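Local coordinates for putative PAS/PAC sensor protein (PDB 6HMJ) that senses blue light through a flavin mononucleotide held in its light-oxygen-voltage domain and mediates RNA binding, probably through an ANTAR domain, at residues A[259-264]-A[284-289]; A[298-303]-A[312-317]; A[331-336]-A[342-347]. All coordinates share one frame; numbering follows the deposited sequence.

Interaction 1. Residues A[259-264]-A[284-289]. With FMN (flavin mononucleotide), chain E.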
loop_
_atom_site.group_PDB
_atom_site.type_symbol
_atom_site.label_atom_id
_atom_site.label_comp_id
_atom_site.label_asym_id
_atom_site.label_seq_id
_atom_site.Cartn_x
_atom_site.Cartn_y
_atom_site.Cartn_z
ATOM N N GLN A 259 -29.853 37.146 -15.840
ATOM C CA GLN A 259 -28.689 36.638 -16.556
ATOM C C GLN A 259 -28.885 35.180 -16.991
ATOM O O GLN A 259 -28.139 34.298 -16.577
ATOM C CB GLN A 259 -27.440 36.773 -15.696
ATOM C CG GLN A 259 -27.238 38.164 -15.107
ATOM C CD GLN A 259 -26.019 38.253 -14.206
ATOM O OE1 GLN A 259 -25.342 37.252 -13.953
ATOM N NE2 GLN A 259 -25.737 39.452 -13.710
ATOM N N PRO A 260 -29.867 34.914 -17.849
ATOM C CA PRO A 260 -30.189 33.528 -18.203
ATOM C C PRO A 260 -29.177 32.909 -19.154
ATOM O O PRO A 260 -28.436 33.592 -19.862
ATOM C CB PRO A 260 -31.560 33.651 -18.879
ATOM C CG PRO A 260 -31.560 35.033 -19.453
ATOM C CD PRO A 260 -30.793 35.878 -18.476
ATOM N N LEU A 261 -29.171 31.578 -19.162
ATOM C CA LEU A 261 -28.338 30.826 -20.088
ATOM C C LEU A 261 -28.963 30.868 -21.475
ATOM O O LEU A 261 -30.163 30.613 -21.630
ATOM C CB LEU A 261 -28.192 29.374 -19.637
ATOM C CG LEU A 261 -27.071 28.984 -18.675
ATOM C CD1 LEU A 261 -27.155 27.495 -18.380
ATOM C CD2 LEU A 261 -25.704 29.336 -19.241
ATOM N N VAL A 262 -28.150 31.184 -22.478
ATOM C CA VAL A 262 -28.596 31.184 -23.867
ATOM C C VAL A 262 -27.822 30.202 -24.733
ATOM O O VAL A 262 -28.189 30.014 -25.902
ATOM C CB VAL A 262 -28.538 32.599 -24.482
ATOM C CG1 VAL A 262 -29.478 33.530 -23.738
ATOM C CG2 VAL A 262 -27.124 33.152 -24.447
ATOM N N TYR A 263 -26.773 29.568 -24.206
ATOM C CA TYR A 263 -26.072 28.514 -24.922
ATOM C C TYR A 263 -25.383 27.582 -23.933
ATOM O O TYR A 263 -24.895 28.014 -22.885
ATOM C CB TYR A 263 -25.028 29.062 -25.901
ATOM C CG TYR A 263 -24.250 27.957 -26.575
ATOM C CD1 TYR A 263 -24.799 27.236 -27.626
ATOM C CD2 TYR A 263 -22.976 27.614 -26.142
ATOM C CE1 TYR A 263 -24.097 26.215 -28.235
ATOM C CE2 TYR A 263 -22.266 26.596 -26.745
ATOM C CZ TYR A 263 -22.829 25.898 -27.788
ATOM O OH TYR A 263 -22.118 24.882 -28.389
ATOM N N ALA A 264 -25.338 26.300 -24.291
ATOM C CA ALA A 264 -24.618 25.296 -23.511
ATOM C C ALA A 264 -24.306 24.122 -24.425
ATOM O O ALA A 264 -25.219 23.555 -25.035
ATOM C CB ALA A 264 -25.439 24.843 -22.303
ATOM N N CYS A 284 -27.341 30.075 -14.122
ATOM C CA CYS A 284 -26.505 28.907 -13.859
ATOM C C CYS A 284 -26.428 28.530 -12.384
ATOM O O CYS A 284 -25.859 27.481 -12.065
ATOM C CB CYS A 284 -25.088 29.146 -14.388
ATOM S SG CYS A 284 -25.038 29.724 -16.095
ATOM N N ARG A 285 -26.978 29.344 -11.480
ATOM C CA ARG A 285 -26.866 29.062 -10.053
ATOM C C ARG A 285 -27.392 27.680 -9.675
ATOM O O ARG A 285 -27.087 27.199 -8.579
ATOM C CB ARG A 285 -27.575 30.143 -9.241
ATOM C CG ARG A 285 -29.082 30.055 -9.208
ATOM C CD ARG A 285 -29.636 31.057 -8.213
ATOM N NE ARG A 285 -29.314 32.431 -8.584
ATOM C CZ ARG A 285 -30.050 33.179 -9.403
ATOM N NH1 ARG A 285 -31.159 32.690 -9.945
ATOM N NH2 ARG A 285 -29.676 34.421 -9.680
ATOM N N PHE A 286 -28.195 27.037 -10.529
ATOM C CA PHE A 286 -28.769 25.750 -10.157
ATOM C C PHE A 286 -27.699 24.699 -9.885
ATOM O O PHE A 286 -27.988 23.695 -9.227
ATOM C CB PHE A 286 -29.729 25.236 -11.237
ATOM C CG PHE A 286 -29.123 25.137 -12.614
ATOM C CD1 PHE A 286 -28.373 24.028 -12.982
ATOM C CD2 PHE A 286 -29.340 26.133 -13.554
ATOM C CE1 PHE A 286 -27.828 23.930 -14.254
ATOM C CE2 PHE A 286 -28.800 26.043 -14.829
ATOM C CZ PHE A 286 -28.045 24.940 -15.181
ATOM N N LEU A 287 -26.476 24.896 -10.385
ATOM C CA LEU A 287 -25.395 23.960 -10.102
ATOM C C LEU A 287 -24.982 23.994 -8.637
ATOM O O LEU A 287 -24.340 23.050 -8.164
ATOM C CB LEU A 287 -24.188 24.264 -10.990
ATOM C CG LEU A 287 -24.407 24.055 -12.487
ATOM C CD1 LEU A 287 -23.200 24.520 -13.275
ATOM C CD2 LEU A 287 -24.711 22.595 -12.785
ATOM N N GLN A 288 -25.339 25.053 -7.913
ATOM C CA GLN A 288 -25.042 25.151 -6.492
ATOM C C GLN A 288 -26.053 24.404 -5.634
ATOM O O GLN A 288 -25.806 24.214 -4.435
ATOM C CB GLN A 288 -25.006 26.623 -6.072
ATOM C CG GLN A 288 -23.952 27.443 -6.797
ATOM C CD GLN A 288 -24.243 28.928 -6.752
ATOM O OE1 GLN A 288 -24.957 29.406 -5.873
ATOM N NE2 GLN A 288 -23.700 29.666 -7.715
ATOM N N ALA A 289 -27.173 23.977 -6.215
ATOM C CA ALA A 289 -28.201 23.222 -5.503
ATOM C C ALA A 289 -28.591 23.929 -4.207
ATOM O O ALA A 289 -28.650 23.330 -3.131
ATOM C CB ALA A 289 -27.735 21.791 -5.229
HETATM N N1 FMN E . -22.118 29.468 -10.842
HETATM C C2 FMN E . -21.868 28.201 -10.445
HETATM O O2 FMN E . -21.987 27.911 -9.235
HETATM N N3 FMN E . -21.495 27.235 -11.301
HETATM C C4 FMN E . -21.340 27.452 -12.610
HETATM O O4 FMN E . -20.991 26.528 -13.375
HETATM C C4A FMN E . -21.595 28.812 -13.129
HETATM N N5 FMN E . -21.464 29.114 -14.434
HETATM C C5A FMN E . -21.705 30.370 -14.876
HETATM C C6 FMN E . -21.554 30.647 -16.231
HETATM C C7 FMN E . -21.797 31.923 -16.717
HETATM C C7M FMN E . -21.633 32.199 -18.188
HETATM C C8 FMN E . -22.210 33.001 -15.780
HETATM C C8M FMN E . -22.478 34.402 -16.263
HETATM C C9 FMN E . -22.355 32.729 -14.428
HETATM C C9A FMN E . -22.119 31.451 -13.930
HETATM N N10 FMN E . -22.263 31.142 -12.552
HETATM C C10 FMN E . -22.000 29.829 -12.136
HETATM C "C1'" FMN E . -22.650 32.121 -11.531
HETATM C "C2'" FMN E . -24.143 32.066 -11.273
HETATM O "O2'" FMN E . -24.858 31.795 -12.481
HETATM C "C3'" FMN E . -24.593 33.396 -10.702
HETATM O "O3'" FMN E . -24.276 34.435 -11.641
HETATM C "C4'" FMN E . -23.929 33.738 -9.377
HETATM O "O4'" FMN E . -24.187 32.714 -8.416
HETATM C "C5'" FMN E . -24.490 35.086 -8.950
HETATM O "O5'" FMN E . -24.936 35.075 -7.602
HETATM P P FMN E . -26.509 34.964 -7.299
HETATM O O1P FMN E . -26.545 34.963 -5.793
HETATM O O2P FMN E . -27.089 36.197 -7.952
HETATM O O3P FMN E . -26.953 33.691 -7.978
#
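The Phe286 ring meets Leu261 edge-on: CE2 lies 4.2 Å from Leu261 CD1, near the ring plane, and the two side chains cross at about a right angle. Over one ring face, offset toward the rim, stands Cys284 O, two residues back in the same 3-10 segment; Tyr274 meets the ring edge-to-face, and Val279 also packs on it. CG of Phe286 sits between backbone N and carbonyl carbon (chi1 55°), folding the ring back over its own turn. The second flat group, the Arg285 guanidinium, turns an edge to the FMN phosphate, with the phosphorus in its plane. NE gives O3P a nearly straight bond of 2.7 Å (164°), while NH2 adds a weak one to the same oxygen and has a salt bridge to Asp258. The Gln288 amide spends NE2 on two acceptors, FMN O2 at 2.9 Å and O4' at 3.2 Å, tying the pyrimidine end of the flavin to its ribityl chain. Cys284 opens this segment, within the Asn-Cys-Arg-Phe-Leu-Gln signature of LOV domains. Its CB is 3.6 Å from FMN N5, whereas SG, placed beside the backbone N, is packed against Leu261 CG and CD2. SG stands 4.6 Å from FMN C4A, the carbon to which the cysteine of LOV domains bonds after blue-light absorption. Leu261 thus backs the sulfur from the side of the strand. Strand 261-264, outermost in its sheet within this chain, pairs with strand 250-253, the ladder broken by a classic beta bulge where Val262 and Tyr263 both face Val251. Val262 and Tyr263 also pack on Ile229 of the second subunit, and across the pocket Leu287 and Gln288 rest on Asn316 of strand 310-317.

Interaction 2. Residues A[298-303]-A[312-317]. With FMN (flavin mononucleotide), chain E.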
loop_
_atom_site.group_PDB
_atom_site.type_symbol
_atom_site.label_atom_id
_atom_site.label_comp_id
_atom_site.label_asym_id
_atom_site.label_seq_id
_atom_site.Cartn_x
_atom_site.Cartn_y
_atom_site.Cartn_z
ATOM N N SER A 298 -21.705 36.602 -3.768
ATOM C CA SER A 298 -21.528 38.043 -3.895
ATOM C C SER A 298 -20.281 38.382 -4.701
ATOM O O SER A 298 -20.289 39.325 -5.500
ATOM C CB SER A 298 -21.458 38.678 -2.508
ATOM O OG SER A 298 -21.292 40.081 -2.604
ATOM N N ALA A 299 -19.200 37.624 -4.508
ATOM C CA ALA A 299 -17.988 37.868 -5.281
ATOM C C ALA A 299 -18.246 37.691 -6.770
ATOM O O ALA A 299 -17.795 38.502 -7.589
ATOM C CB ALA A 299 -16.874 36.932 -4.814
ATOM N N ILE A 300 -18.989 36.648 -7.139
ATOM C CA ILE A 300 -19.309 36.416 -8.543
ATOM C C ILE A 300 -20.198 37.534 -9.075
ATOM O O ILE A 300 -19.936 38.106 -10.139
ATOM C CB ILE A 300 -19.969 35.036 -8.713
ATOM C CG1 ILE A 300 -19.033 33.933 -8.204
ATOM C CG2 ILE A 300 -20.329 34.797 -10.167
ATOM C CD1 ILE A 300 -19.704 32.584 -8.019
ATOM N N ARG A 301 -21.267 37.860 -8.340
ATOM C CA ARG A 301 -22.157 38.944 -8.745
ATOM C C ARG A 301 -21.385 40.231 -8.997
ATOM O O ARG A 301 -21.584 40.900 -10.018
ATOM C CB ARG A 301 -23.222 39.162 -7.666
ATOM C CG ARG A 301 -24.390 38.197 -7.739
ATOM C CD ARG A 301 -25.557 38.634 -6.857
ATOM N NE ARG A 301 -25.476 38.043 -5.519
ATOM C CZ ARG A 301 -24.993 38.646 -4.436
ATOM N NH1 ARG A 301 -24.532 39.889 -4.494
ATOM N NH2 ARG A 301 -24.974 37.996 -3.279
ATOM N N SER A 302 -20.487 40.590 -8.079
ATOM C CA SER A 302 -19.757 41.844 -8.216
ATOM C C SER A 302 -18.867 41.829 -9.453
ATOM O O SER A 302 -18.823 42.808 -10.209
ATOM C CB SER A 302 -18.926 42.102 -6.959
ATOM O OG SER A 302 -18.586 43.472 -6.845
ATOM N N ALA A 303 -18.151 40.724 -9.679
ATOM C CA ALA A 303 -17.302 40.616 -10.860
ATOM C C ALA A 303 -18.120 40.792 -12.132
ATOM O O ALA A 303 -17.741 41.554 -13.030
ATOM C CB ALA A 303 -16.584 39.265 -10.865
ATOM N N THR A 312 -13.354 31.332 -10.965
ATOM C CA THR A 312 -14.009 30.989 -9.712
ATOM C C THR A 312 -13.911 29.491 -9.477
ATOM O O THR A 312 -14.197 28.697 -10.377
ATOM C CB THR A 312 -15.478 31.422 -9.721
ATOM O OG1 THR A 312 -15.555 32.846 -9.577
ATOM C CG2 THR A 312 -16.257 30.755 -8.592
ATOM N N LEU A 313 -13.504 29.115 -8.270
ATOM C CA LEU A 313 -13.591 27.739 -7.800
ATOM C C LEU A 313 -14.773 27.645 -6.845
ATOM O O LEU A 313 -14.900 28.463 -5.927
ATOM C CB LEU A 313 -12.300 27.310 -7.105
ATOM C CG LEU A 313 -12.262 25.879 -6.568
ATOM C CD1 LEU A 313 -12.396 24.873 -7.707
ATOM C CD2 LEU A 313 -10.986 25.629 -5.774
ATOM N N ILE A 314 -15.648 26.669 -7.075
ATOM C CA ILE A 314 -16.876 26.557 -6.300
ATOM C C ILE A 314 -17.325 25.105 -6.295
ATOM O O ILE A 314 -17.050 24.344 -7.226
ATOM C CB ILE A 314 -17.979 27.490 -6.860
ATOM C CG1 ILE A 314 -19.163 27.565 -5.895
ATOM C CG2 ILE A 314 -18.431 27.019 -8.239
ATOM C CD1 ILE A 314 -20.160 28.655 -6.237
ATOM N N ARG A 315 -18.026 24.728 -5.230
ATOM C CA ARG A 315 -18.553 23.377 -5.091
ATOM C C ARG A 315 -19.887 23.289 -5.825
ATOM O O ARG A 315 -20.775 24.120 -5.613
ATOM C CB ARG A 315 -18.712 23.038 -3.607
ATOM C CG ARG A 315 -19.017 21.579 -3.298
ATOM C CD ARG A 315 -17.791 20.695 -3.492
ATOM N NE ARG A 315 -17.997 19.338 -2.983
ATOM C CZ ARG A 315 -17.204 18.305 -3.258
ATOM N NH1 ARG A 315 -16.146 18.464 -4.041
ATOM N NH2 ARG A 315 -17.471 17.110 -2.749
ATOM N N ASN A 316 -20.020 22.295 -6.702
ATOM C CA ASN A 316 -21.186 22.159 -7.563
ATOM C C ASN A 316 -21.727 20.738 -7.494
ATOM O O ASN A 316 -21.121 19.841 -6.900
ATOM C CB ASN A 316 -20.861 22.493 -9.026
ATOM C CG ASN A 316 -20.871 23.989 -9.331
ATOM O OD1 ASN A 316 -20.551 24.372 -10.451
ATOM N ND2 ASN A 316 -21.237 24.826 -8.362
ATOM N N PHE A 317 -22.875 20.542 -8.143
ATOM C CA PHE A 317 -23.596 19.277 -8.086
ATOM C C PHE A 317 -24.279 19.031 -9.420
ATOM O O PHE A 317 -24.931 19.929 -9.960
ATOM C CB PHE A 317 -24.624 19.295 -6.949
ATOM C CG PHE A 317 -24.065 19.780 -5.644
ATOM C CD1 PHE A 317 -24.069 21.129 -5.332
ATOM C CD2 PHE A 317 -23.510 18.890 -4.739
ATOM C CE1 PHE A 317 -23.543 21.578 -4.138
ATOM C CE2 PHE A 317 -22.986 19.335 -3.544
ATOM C CZ PHE A 317 -22.999 20.680 -3.244
HETATM N N1 FMN E . -22.118 29.468 -10.842
HETATM C C2 FMN E . -21.868 28.201 -10.445
HETATM O O2 FMN E . -21.987 27.911 -9.235
HETATM N N3 FMN E . -21.495 27.235 -11.301
HETATM C C4 FMN E . -21.340 27.452 -12.610
HETATM O O4 FMN E . -20.991 26.528 -13.375
HETATM C C4A FMN E . -21.595 28.812 -13.129
HETATM N N5 FMN E . -21.464 29.114 -14.434
HETATM C C5A FMN E . -21.705 30.370 -14.876
HETATM C C6 FMN E . -21.554 30.647 -16.231
HETATM C C7 FMN E . -21.797 31.923 -16.717
HETATM C C7M FMN E . -21.633 32.199 -18.188
HETATM C C8 FMN E . -22.210 33.001 -15.780
HETATM C C8M FMN E . -22.478 34.402 -16.263
HETATM C C9 FMN E . -22.355 32.729 -14.428
HETATM C C9A FMN E . -22.119 31.451 -13.930
HETATM N N10 FMN E . -22.263 31.142 -12.552
HETATM C C10 FMN E . -22.000 29.829 -12.136
HETATM C "C1'" FMN E . -22.650 32.121 -11.531
HETATM C "C2'" FMN E . -24.143 32.066 -11.273
HETATM O "O2'" FMN E . -24.858 31.795 -12.481
HETATM C "C3'" FMN E . -24.593 33.396 -10.702
HETATM O "O3'" FMN E . -24.276 34.435 -11.641
HETATM C "C4'" FMN E . -23.929 33.738 -9.377
HETATM O "O4'" FMN E . -24.187 32.714 -8.416
HETATM C "C5'" FMN E . -24.490 35.086 -8.950
HETATM O "O5'" FMN E . -24.936 35.075 -7.602
HETATM P P FMN E . -26.509 34.964 -7.299
HETATM O O1P FMN E . -26.545 34.963 -5.793
HETATM O O2P FMN E . -27.089 36.197 -7.952
HETATM O O3P FMN E . -26.953 33.691 -7.978
#
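Apolar packing joins helix to strand through one side chain, Ile300, which crosses Thr312 at about a right angle. Its CG1 lies 3.9 Å from Thr312 OG1, and CD1 reaches both Thr312 CG2 and, at 4.3 Å, the end atom CD1 of Ile314. The other branch of Ile300, CG2, faces the ribityl chain, 3.8 Å from FMN C1', while Ile314 CD1 borders FMN O2. The hydroxyl of Thr312 has its polar partner in Thr214 OG1 of strand 213-216.

Hydrogen bonding is concentrated at Asn316, whose amide reads the pyrimidine edge of the flavin: OD1 accepts from FMN N3 at 3.1 Å (167°) and ND2 donates to FMN O2 at 3.3 Å (161°). Two further bonds fix which way round the amide sits, since OD1 also receives Asn326 ND2, and ND2 reaches Arg315 O from above the carbonyl plane.

Charge enters at Arg301. Its chain bends at chi3 (-92°) across the phosphate, the guanidinium presenting an edge to the phosphorus with Ser298 CA over one face. NE makes a weak bond to FMN O1P; Arg285 also binds the phosphate, and Arg297 NE, also bonded to FMN, probably does. A helix that brings arginines up to the phosphate and a strand asparagine pairing with the isoalloxazine edge are features of the LOV flavin site within the PAS fold.

Interaction 3. Residues A[331-336]-A[342-347]. With FMN (flavin mononucleotide), chain E.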
loop_
_atom_site.group_PDB
_atom_site.type_symbol
_atom_site.label_atom_id
_atom_site.label_comp_id
_atom_site.label_asym_id
_atom_site.label_seq_id
_atom_site.Cartn_x
_atom_site.Cartn_y
_atom_site.Cartn_z
ATOM N N SER A 331 -15.689 35.163 -18.830
ATOM C CA SER A 331 -15.099 36.087 -19.789
ATOM C C SER A 331 -16.184 37.003 -20.335
ATOM O O SER A 331 -17.172 36.509 -20.905
ATOM C CB SER A 331 -14.425 35.314 -20.925
ATOM O OG SER A 331 -13.557 36.156 -21.661
ATOM N N PRO A 332 -16.075 38.322 -20.174
ATOM C CA PRO A 332 -17.124 39.210 -20.688
ATOM C C PRO A 332 -16.980 39.451 -22.181
ATOM O O PRO A 332 -15.876 39.501 -22.728
ATOM C CB PRO A 332 -16.903 40.505 -19.895
ATOM C CG PRO A 332 -15.447 40.506 -19.598
ATOM C CD PRO A 332 -15.063 39.060 -19.395
ATOM N N VAL A 333 -18.126 39.614 -22.836
ATOM C CA VAL A 333 -18.193 39.888 -24.268
ATOM C C VAL A 333 -18.845 41.253 -24.435
ATOM O O VAL A 333 -19.979 41.460 -23.988
ATOM C CB VAL A 333 -18.979 38.806 -25.025
ATOM C CG1 VAL A 333 -18.991 39.106 -26.512
ATOM C CG2 VAL A 333 -18.398 37.426 -24.744
ATOM N N ARG A 334 -18.143 42.174 -25.086
ATOM C CA ARG A 334 -18.614 43.543 -25.242
ATOM C C ARG A 334 -18.976 43.771 -26.703
ATOM O O ARG A 334 -18.263 43.322 -27.605
ATOM C CB ARG A 334 -17.532 44.532 -24.803
ATOM C CG ARG A 334 -17.026 44.271 -23.389
ATOM C CD ARG A 334 -16.015 45.304 -22.908
ATOM N NE ARG A 334 -15.589 45.027 -21.535
ATOM C CZ ARG A 334 -16.070 45.609 -20.438
ATOM N NH1 ARG A 334 -17.014 46.538 -20.514
ATOM N NH2 ARG A 334 -15.590 45.253 -19.252
ATOM N N ASN A 335 -20.085 44.467 -26.938
ATOM C CA ASN A 335 -20.547 44.709 -28.298
ATOM C C ASN A 335 -19.742 45.856 -28.908
ATOM O O ASN A 335 -18.724 46.293 -28.363
ATOM C CB ASN A 335 -22.052 44.981 -28.309
ATOM C CG ASN A 335 -22.432 46.231 -27.538
ATOM O OD1 ASN A 335 -21.572 47.003 -27.113
ATOM N ND2 ASN A 335 -23.732 46.439 -27.358
ATOM N N GLY A 336 -20.194 46.357 -30.061
ATOM C CA GLY A 336 -19.438 47.385 -30.760
ATOM C C GLY A 336 -19.254 48.646 -29.938
ATOM O O GLY A 336 -18.187 49.265 -29.966
ATOM N N HIS A 342 -23.033 39.808 -23.099
ATOM C CA HIS A 342 -23.031 38.414 -22.675
ATOM C C HIS A 342 -21.807 38.127 -21.809
ATOM O O HIS A 342 -20.901 38.952 -21.666
ATOM C CB HIS A 342 -23.036 37.436 -23.864
ATOM C CG HIS A 342 -24.271 37.499 -24.706
ATOM N ND1 HIS A 342 -24.538 38.546 -25.562
ATOM C CD2 HIS A 342 -25.313 36.641 -24.827
ATOM C CE1 HIS A 342 -25.685 38.328 -26.178
ATOM N NE2 HIS A 342 -26.178 37.180 -25.747
ATOM N N TYR A 343 -21.811 36.932 -21.220
ATOM C CA TYR A 343 -20.673 36.369 -20.505
ATOM C C TYR A 343 -20.506 34.927 -20.957
ATOM O O TYR A 343 -21.495 34.218 -21.162
ATOM C CB TYR A 343 -20.871 36.407 -18.977
ATOM C CG TYR A 343 -20.068 37.470 -18.252
ATOM C CD1 TYR A 343 -20.571 38.753 -18.081
ATOM C CD2 TYR A 343 -18.816 37.185 -17.727
ATOM C CE1 TYR A 343 -19.846 39.721 -17.415
ATOM C CE2 TYR A 343 -18.084 38.146 -17.060
ATOM C CZ TYR A 343 -18.606 39.413 -16.906
ATOM O OH TYR A 343 -17.888 40.384 -16.245
ATOM N N ILE A 344 -19.261 34.497 -21.122
ATOM C CA ILE A 344 -18.952 33.114 -21.463
ATOM C C ILE A 344 -18.404 32.429 -20.220
ATOM O O ILE A 344 -17.620 33.020 -19.468
ATOM C CB ILE A 344 -17.949 33.013 -22.628
ATOM C CG1 ILE A 344 -18.402 33.884 -23.801
ATOM C CG2 ILE A 344 -17.808 31.558 -23.073
ATOM C CD1 ILE A 344 -17.394 33.960 -24.924
ATOM N N GLY A 345 -18.831 31.194 -20.001
ATOM C CA GLY A 345 -18.367 30.398 -18.874
ATOM C C GLY A 345 -17.771 29.091 -19.361
ATOM O O GLY A 345 -18.335 28.436 -20.238
ATOM N N TYR A 346 -16.631 28.720 -18.784
ATOM C CA TYR A 346 -15.913 27.496 -19.141
ATOM C C TYR A 346 -15.755 26.662 -17.873
ATOM O O TYR A 346 -14.803 26.851 -17.115
ATOM C CB TYR A 346 -14.551 27.812 -19.767
ATOM C CG TYR A 346 -14.590 28.905 -20.806
ATOM C CD1 TYR A 346 -14.572 30.242 -20.432
ATOM C CD2 TYR A 346 -14.641 28.603 -22.161
ATOM C CE1 TYR A 346 -14.608 31.247 -21.376
ATOM C CE2 TYR A 346 -14.676 29.600 -23.114
ATOM C CZ TYR A 346 -14.662 30.921 -22.716
ATOM O OH TYR A 346 -14.698 31.923 -23.659
ATOM N N GLN A 347 -16.677 25.730 -17.651
ATOM C CA GLN A 347 -16.651 24.918 -16.445
ATOM C C GLN A 347 -15.658 23.773 -16.594
ATOM O O GLN A 347 -15.557 23.150 -17.656
ATOM C CB GLN A 347 -18.043 24.365 -16.139
ATOM C CG GLN A 347 -19.089 25.429 -15.831
ATOM C CD GLN A 347 -19.726 26.029 -17.075
ATOM O OE1 GLN A 347 -19.348 25.710 -18.204
ATOM N NE2 GLN A 347 -20.706 26.898 -16.871
HETATM N N1 FMN E . -22.118 29.468 -10.842
HETATM C C2 FMN E . -21.868 28.201 -10.445
HETATM O O2 FMN E . -21.987 27.911 -9.235
HETATM N N3 FMN E . -21.495 27.235 -11.301
HETATM C C4 FMN E . -21.340 27.452 -12.610
HETATM O O4 FMN E . -20.991 26.528 -13.375
HETATM C C4A FMN E . -21.595 28.812 -13.129
HETATM N N5 FMN E . -21.464 29.114 -14.434
HETATM C C5A FMN E . -21.705 30.370 -14.876
HETATM C C6 FMN E . -21.554 30.647 -16.231
HETATM C C7 FMN E . -21.797 31.923 -16.717
HETATM C C7M FMN E . -21.633 32.199 -18.188
HETATM C C8 FMN E . -22.210 33.001 -15.780
HETATM C C8M FMN E . -22.478 34.402 -16.263
HETATM C C9 FMN E . -22.355 32.729 -14.428
HETATM C C9A FMN E . -22.119 31.451 -13.930
HETATM N N10 FMN E . -22.263 31.142 -12.552
HETATM C C10 FMN E . -22.000 29.829 -12.136
HETATM C "C1'" FMN E . -22.650 32.121 -11.531
HETATM C "C2'" FMN E . -24.143 32.066 -11.273
HETATM O "O2'" FMN E . -24.858 31.795 -12.481
HETATM C "C3'" FMN E . -24.593 33.396 -10.702
HETATM O "O3'" FMN E . -24.276 34.435 -11.641
HETATM C "C4'" FMN E . -23.929 33.738 -9.377
HETATM O "O4'" FMN E . -24.187 32.714 -8.416
HETATM C "C5'" FMN E . -24.490 35.086 -8.950
HETATM O "O5'" FMN E . -24.936 35.075 -7.602
HETATM P P FMN E . -26.509 34.964 -7.299
HETATM O O1P FMN E . -26.545 34.963 -5.793
HETATM O O2P FMN E . -27.089 36.197 -7.952
HETATM O O3P FMN E . -26.953 33.691 -7.978
#
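Pro332 lies flat over one face of the Tyr343 ring. Its CB makes a CH-pi contact 3.9 Å from the ring centroid, 24° off the normal, and Pro332 CA also stands above the ring. Below this pair the backbones are zipped by three bonds: Ser331 N to Ile344 O at 3.0 Å, Ile344 N to Ser331 O at 2.9 Å, and Val333 N to His342 O at 3.1 Å. Pro332 and Tyr343 form a non-hydrogen-bonded pair, so the missing N-H of the proline costs this ladder nothing. Tyr343 CA adds a C-H...O contact to Ser331 O. On the other face of the sheet Val333 CG2 touches Ile344 CD1 at 3.6 Å. These are the two strands of the antiparallel hairpin 323-334/340-346, central in the PAS sheet whose inner face holds the flavin. The dimethyl end of FMN lies along strand 340-346: C8M is 3.7 Å from Tyr343 CB and C7M 3.5 Å from Gly345 N. At Gly345 a beta carbon would run into FMN C6. Farther along, Gln347 NE2 gives FMN N5 a weak bond of 3.4 Å, its chain bent at chi2 (84°), and Gln347 NE2 is also hydrogen-bonded to Thr250 OG1. The Tyr343 hydroxyl is bound to Asp308 O beyond the sheet. With an alanine in place of Tyr343 the ring is gone, and Pro332 would probably lose its CH-pi partner while Asp308 O is left without this hydroxyl. On the outer face, Ser331 OG is hydrogen-bonded to Asp244 of the second subunit, whose Arg240 packs on Ile344.

Three short contacts from one PAS domain surround a single FMN, and they follow one another along the chain without overlap. The centres of interactions 1 and 2 are about 12 Å apart, those of 1 and 3 about 14 Å, and those of 2 and 3 about 16 Å. All reach the same antiparallel sheet: interaction 1 through one of its two outermost strands within this chain, 261-264, interaction 2 through strand 310-317, and interaction 3 through strands 323-334 and 340-346. A probable hydrogen bond from Phe317 N to Leu287 O joins the first two. Interactions 1 and 3 also touch the second subunit, consistent with a route from the flavin to the dimer interface.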